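Local structure of NAP1-binding protein 2 (Saccharomyces cerevisiae, 1YN8) at residues Gln34-Ala39 and Thr47-Glu52. The protein is an adaptor, represented here by its SH3 domain, that links the PTC1 phosphatase to the PBS2 kinase, restraining HOG1 signalling in the osmotic stress pathway. Residues are numbered along the deposited sequence; the frame is centred on the assembly and turned at random.
Sequences QGWLVA and TGLVPE
L37 and V50 pair as an antiparallel hydrogen-bonded couple: V50 N donates to L37 O at 2.9 Å, and L37 N donates back to V50 O. A39 and G48 repeat the exchange two residues on, A39 N meeting G48 O at 3.0 Å with an angle of 175° at the hydrogen. A39 O takes a second donor: in the conformer described, T47 OG1, anti to its own backbone N (chi1 -178°), reaches it at 2.8 Å from above the carbonyl plane. A threonine can suit this strand end because its hydroxyl can join the backbone bonding.

At the other end E52 N donates to G35 O, also from above the carbonyl plane. G35, with phi 87°, holds a backbone shape in which a CB would press on the carbonyl of Q34. P51 has no N-H to give, and its non-hydrogen-bonded pairing with W36 asks for none. The V38-L49 pair bonds outward instead, V38 with S29 and Y30, L49 with N16 and L18; E52 OE2 makes a long, weak ion pair with K31.

L37, A39 and V50 point into the domain core, L37 CB lying 4.1 Å from V50 CG2. On the face carrying V38 and L49, L49 CD2 in the conformer described sits 4.0 Å from W36 CB, the side chains crossing at about a right angle. W36 CE3 comes to 3.5 Å from V50 O, and CZ3 approaches P51 CD. An alanine in place of W36 would probably leave L49 CB and P51 CD without their aromatic neighbour, opening a gap beside the V50-P51 peptide.

The hairpin is thus fastened by reciprocal backbone bonds, which depend little on side-chain identity, and W36, touching E17, and P51, packed on F10, can present apolar surface, consistent with the proline-rich peptide groove of SH3 domains.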
ATOM      1  N   GLN A  34     -11.851   7.721   1.602  1.00 24.64           N
ATOM      2  CA  GLN A  34     -12.518   6.741   0.749  1.00 26.58           C
ATOM      3  C   GLN A  34     -11.563   6.310  -0.375  1.00 25.13           C
ATOM      4  O   GLN A  34     -11.165   7.124  -1.205  1.00 25.06           O
ATOM      5  CB  GLN A  34     -13.794   7.358   0.152  1.00 26.88           C
ATOM      6  CG  GLN A  34     -14.529   6.518  -0.913  1.00 29.74           C
ATOM      7  CD  GLN A  34     -15.375   7.359  -1.881  1.00 31.77           C
ATOM      8  OE1 GLN A  34     -15.309   7.160  -3.100  1.00 42.68           O
ATOM      9  NE2 GLN A  34     -16.166   8.301  -1.350  1.00 37.63           N
ATOM     10  N   GLY A  35     -11.211   5.034  -0.394  1.00 24.34           N
ATOM     11  CA  GLY A  35     -10.443   4.466  -1.491  1.00 23.78           C
ATOM     12  C   GLY A  35      -8.937   4.576  -1.378  1.00 23.00           C
ATOM     13  O   GLY A  35      -8.236   4.085  -2.264  1.00 23.55           O
ATOM     14  N   TRP A  36      -8.422   5.154  -0.278  1.00 22.48           N
ATOM     15  CA  TRP A  36      -6.973   5.364  -0.102  1.00 21.32           C
ATOM     16  C   TRP A  36      -6.463   4.912   1.281  1.00 21.62           C
ATOM     17  O   TRP A  36      -6.967   5.383   2.312  1.00 22.96           O
ATOM     18  CB  TRP A  36      -6.631   6.861  -0.306  1.00 21.82           C
ATOM     19  CG  TRP A  36      -6.844   7.388  -1.739  1.00 21.78           C
ATOM     20  CD1 TRP A  36      -7.795   8.266  -2.168  1.00 23.81           C
ATOM     21  CD2 TRP A  36      -6.049   7.066  -2.885  1.00 22.15           C
ATOM     22  NE1 TRP A  36      -7.655   8.505  -3.527  1.00 22.24           N
ATOM     23  CE2 TRP A  36      -6.588   7.782  -3.986  1.00 21.89           C
ATOM     24  CE3 TRP A  36      -4.928   6.250  -3.088  1.00 25.08           C
ATOM     25  CZ2 TRP A  36      -6.042   7.695  -5.265  1.00 21.91           C
ATOM     26  CZ3 TRP A  36      -4.383   6.166  -4.382  1.00 23.46           C
ATOM     27  CH2 TRP A  36      -4.934   6.876  -5.430  1.00 21.62           C
ATOM     28  N   LEU A  37      -5.441   4.050   1.249  1.00 21.58           N
ATOM     29  CA  LEU A  37      -4.701   3.652   2.432  1.00 22.88           C
ATOM     30  C   LEU A  37      -3.284   4.279   2.411  1.00 23.02           C
ATOM     31  O   LEU A  37      -2.684   4.438   1.330  1.00 24.03           O
ATOM     32  CB  LEU A  37      -4.596   2.120   2.493  1.00 25.39           C
ATOM     33  CG  LEU A  37      -5.911   1.320   2.441  1.00 24.80           C
ATOM     34  CD1 LEU A  37      -5.550  -0.142   2.455  1.00 26.95           C
ATOM     35  CD2 LEU A  37      -6.831   1.648   3.585  1.00 26.61           C
ATOM     36  N   VAL A  38      -2.748   4.567   3.604  1.00 22.86           N
ATOM     37  CA  VAL A  38      -1.338   4.910   3.787  1.00 24.71           C
ATOM     38  C   VAL A  38      -0.587   3.620   4.176  1.00 25.92           C
ATOM     39  O   VAL A  38      -0.877   2.985   5.214  1.00 26.36           O
ATOM     40  CB  VAL A  38      -1.099   5.979   4.884  1.00 24.48           C
ATOM     41  CG1 VAL A  38       0.415   6.223   5.077  1.00 24.96           C
ATOM     42  CG2 VAL A  38      -1.769   7.281   4.536  1.00 27.37           C
ATOM     43  N   ALA A  39       0.381   3.272   3.347  1.00 25.65           N
ATOM     44  CA  ALA A  39       1.138   2.037   3.446  1.00 25.72           C
ATOM     45  C   ALA A  39       2.635   2.305   3.531  1.00 25.20           C
ATOM     46  O   ALA A  39       3.126   3.321   3.010  1.00 23.60           O
ATOM     47  CB  ALA A  39       0.839   1.175   2.267  1.00 26.63           C
ATOM     48  N   THR A  47       7.067   5.283   2.368  0.50 24.85           N
ATOM     49  CA  THR A  47       5.633   5.243   2.686  0.50 24.70           C
ATOM     50  C   THR A  47       4.843   6.162   1.750  0.50 23.93           C
ATOM     51  O   THR A  47       5.340   7.204   1.330  0.50 24.05           O
ATOM     52  CB  THR A  47       5.364   5.633   4.183  0.50 24.46           C
ATOM     53  OG1 THR A  47       3.963   5.545   4.507  0.50 26.70           O
ATOM     54  CG2 THR A  47       5.835   7.030   4.454  0.50 24.17           C
ATOM     55  N   GLY A  48       3.604   5.784   1.445  1.00 23.07           N
ATOM     56  CA  GLY A  48       2.735   6.607   0.587  1.00 24.36           C
ATOM     57  C   GLY A  48       1.344   6.025   0.408  1.00 23.54           C
ATOM     58  O   GLY A  48       1.015   5.026   1.035  1.00 23.50           O
ATOM     59  N   LEU A  49       0.537   6.664  -0.432  0.50 23.60           N
ATOM     60  CA  LEU A  49      -0.852   6.239  -0.659  0.50 23.02           C
ATOM     61  C   LEU A  49      -0.988   5.169  -1.738  0.50 23.65           C
ATOM     62  O   LEU A  49      -0.360   5.251  -2.818  0.50 22.97           O
ATOM     63  CB  LEU A  49      -1.747   7.436  -1.009  0.50 23.36           C
ATOM     64  CG  LEU A  49      -2.220   8.279   0.181  0.50 21.82           C
ATOM     65  CD1 LEU A  49      -1.089   9.119   0.749  0.50 23.07           C
ATOM     66  CD2 LEU A  49      -3.374   9.156  -0.209  0.50 21.55           C
ATOM     67  N   VAL A  50      -1.842   4.188  -1.440  1.00 23.67           N
ATOM     68  CA  VAL A  50      -2.190   3.100  -2.379  1.00 25.71           C
ATOM     69  C   VAL A  50      -3.732   2.920  -2.428  1.00 24.23           C
ATOM     70  O   VAL A  50      -4.430   3.246  -1.450  1.00 22.19           O
ATOM     71  CB  VAL A  50      -1.528   1.769  -1.973  1.00 25.71           C
ATOM     72  CG1 VAL A  50       0.015   1.964  -1.855  1.00 27.01           C
ATOM     73  CG2 VAL A  50      -2.135   1.206  -0.654  1.00 26.79           C
ATOM     74  N   PRO A  51      -4.254   2.369  -3.534  1.00 23.38           N
ATOM     75  CA  PRO A  51      -5.695   2.118  -3.578  1.00 23.36           C
ATOM     76  C   PRO A  51      -6.153   1.055  -2.535  1.00 23.48           C
ATOM     77  O   PRO A  51      -5.516   0.013  -2.406  1.00 22.93           O
ATOM     78  CB  PRO A  51      -5.922   1.591  -5.009  1.00 23.82           C
ATOM     79  CG  PRO A  51      -4.692   2.004  -5.800  1.00 24.62           C
ATOM     80  CD  PRO A  51      -3.594   1.955  -4.785  1.00 22.86           C
ATOM     81  N   GLU A  52      -7.284   1.320  -1.865  1.00 25.33           N
ATOM     82  CA  GLU A  52      -7.853   0.400  -0.871  1.00 27.40           C
ATOM     83  C   GLU A  52      -8.119  -1.013  -1.433  1.00 27.06           C
ATOM     84  O   GLU A  52      -7.920  -2.040  -0.734  1.00 27.43           O
ATOM     85  CB  GLU A  52      -9.136   0.991  -0.307  1.00 28.54           C
ATOM     86  CG  GLU A  52      -9.652   0.299   0.945  1.00 32.15           C
ATOM     87  CD  GLU A  52     -10.903   0.963   1.496  1.00 31.79           C
ATOM     88  OE1 GLU A  52     -11.535   1.757   0.774  1.00 40.11           O
ATOM     89  OE2 GLU A  52     -11.264   0.658   2.648  1.00 39.54           O
TER